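Local atomic coordinates of putative carboxynorspermidine decarboxylase protein (Sinorhizobium meliloti, PDB entry 3MT1), a protein that probably catalyses the pyridoxal 5'-phosphate-dependent decarboxylation of carboxynorspermidine and carboxyspermidine, yielding norspermidine and spermidine, and works as a homodimer. Residues 62-65 and 66-70. Numbering follows the deposited sequence.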
# COMPACT_ATOMS: atom_id res chain seq x y z
N GLU B 62 11.56 1.54 12.79
CA GLU B 62 12.34 0.37 12.43
C GLU B 62 13.54 0.15 13.36
O GLU B 62 13.75 -0.99 13.85
CB GLU B 62 12.72 0.35 10.95
CG GLU B 62 11.54 -0.09 10.08
CD GLU B 62 11.85 -0.26 8.54
OE1 GLU B 62 12.91 0.19 8.02
OE2 GLU B 62 10.98 -0.88 7.85
N VAL B 63 14.30 1.22 13.63
CA VAL B 63 15.38 1.12 14.59
C VAL B 63 14.91 0.69 15.99
O VAL B 63 15.55 -0.15 16.63
CB VAL B 63 16.27 2.39 14.66
CG1 VAL B 63 15.66 3.50 15.57
CG2 VAL B 63 17.65 1.99 15.19
N ARG B 64 13.80 1.22 16.46
CA ARG B 64 13.23 0.71 17.72
C ARG B 64 12.86 -0.79 17.63
O ARG B 64 13.17 -1.60 18.56
CB ARG B 64 12.03 1.55 18.15
CG ARG B 64 11.32 1.06 19.37
CD ARG B 64 10.49 2.18 19.94
NE ARG B 64 9.69 1.75 21.09
CZ ARG B 64 8.76 2.49 21.67
NH1 ARG B 64 8.47 3.69 21.19
NH2 ARG B 64 8.07 2.02 22.69
N LEU B 65 12.23 -1.18 16.52
CA LEU B 65 11.83 -2.56 16.40
C LEU B 65 13.06 -3.46 16.45
O LEU B 65 13.01 -4.48 17.11
CB LEU B 65 11.04 -2.83 15.10
CG LEU B 65 10.66 -4.28 14.83
CD1 LEU B 65 9.55 -4.77 15.75
CD2 LEU B 65 10.23 -4.44 13.45
N GLY B 66 14.16 -3.06 15.78
CA GLY B 66 15.37 -3.89 15.69
C GLY B 66 16.03 -3.98 17.06
O GLY B 66 16.45 -5.07 17.46
N ARG B 67 16.13 -2.85 17.76
CA ARG B 67 16.68 -2.84 19.12
C ARG B 67 15.83 -3.67 20.06
O ARG B 67 16.37 -4.56 20.71
CB ARG B 67 16.90 -1.42 19.66
CG ARG B 67 17.28 -1.33 21.18
CD ARG B 67 18.57 -2.09 21.59
NE ARG B 67 19.77 -1.48 21.01
CZ ARG B 67 20.73 -2.13 20.33
NH1 ARG B 67 20.67 -3.45 20.13
NH2 ARG B 67 21.76 -1.45 19.83
N GLU B 68 14.53 -3.41 20.12
CA GLU B 68 13.67 -4.09 21.11
C GLU B 68 13.38 -5.55 20.85
O GLU B 68 13.23 -6.30 21.78
CB GLU B 68 12.36 -3.34 21.33
CG GLU B 68 12.62 -1.96 21.96
CD GLU B 68 11.38 -1.15 22.27
OE1 GLU B 68 10.25 -1.66 22.05
OE2 GLU B 68 11.53 0.00 22.73
N ARG B 69 13.32 -5.99 19.60
CA ARG B 69 12.89 -7.37 19.35
C ARG B 69 13.98 -8.16 18.66
O ARG B 69 13.88 -9.37 18.55
CB ARG B 69 11.65 -7.43 18.43
CG ARG B 69 10.40 -6.79 18.87
CD ARG B 69 9.88 -7.40 20.11
NE ARG B 69 8.65 -6.75 20.51
CZ ARG B 69 7.82 -7.22 21.43
NH1 ARG B 69 8.08 -8.38 22.05
NH2 ARG B 69 6.70 -6.53 21.71
N PHE B 70 14.97 -7.51 18.10
CA PHE B 70 15.99 -8.29 17.44
C PHE B 70 17.25 -8.33 18.25
O PHE B 70 17.84 -9.39 18.39
CB PHE B 70 16.26 -7.80 16.02
CG PHE B 70 17.03 -8.80 15.17
CD1 PHE B 70 18.37 -9.07 15.42
CD2 PHE B 70 16.40 -9.48 14.15
CE1 PHE B 70 19.05 -10.00 14.66
CE2 PHE B 70 17.09 -10.40 13.35
CZ PHE B 70 18.40 -10.65 13.59
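R64 and E68, one helical turn apart, form an i to i+4 salt bridge, which can be followed outward along the glutamate. E68 CB rests 3.4 Å from R64 O, the same carbonyl that accepts the backbone N-H of E68. Its CG stays beside that oxygen, and from there the chain runs straight out (chi2 -178°) to the arginine. CD lies 3.6 Å from R64 CG, evidence that the carboxylate also leans on the aliphatic part of its partner. At the tip, OE2 accepts the N-H of R64 NE at 3.0 Å, the salt-bridge pair, but the N-H...O angle of 132° makes the hydrogen bond weak. The guanidinium and carboxylate planes are turned 65° against each other, which excludes a flat, two-pronged pairing. The guanidinium also makes a cation-pi contact with Y357 of the second subunit. One residue further along, L65 CD1 packs 3.8 Å from R69 CG, the two side chains crossing nearly at right angles, while the charged end of R69 goes on to E361 of the second subunit. Four i to i+4 backbone bonds, from E62 O to G66 N through L65 O to R69 N, carry the turns beneath; a wider pi-type turn spans 66-70. Helix 60-70 connects the adjacent parallel strands 54-57 and 73-77, a beta-alpha-beta crossover of the eight-stranded barrel characteristic of class-II, fold-type III decarboxylases.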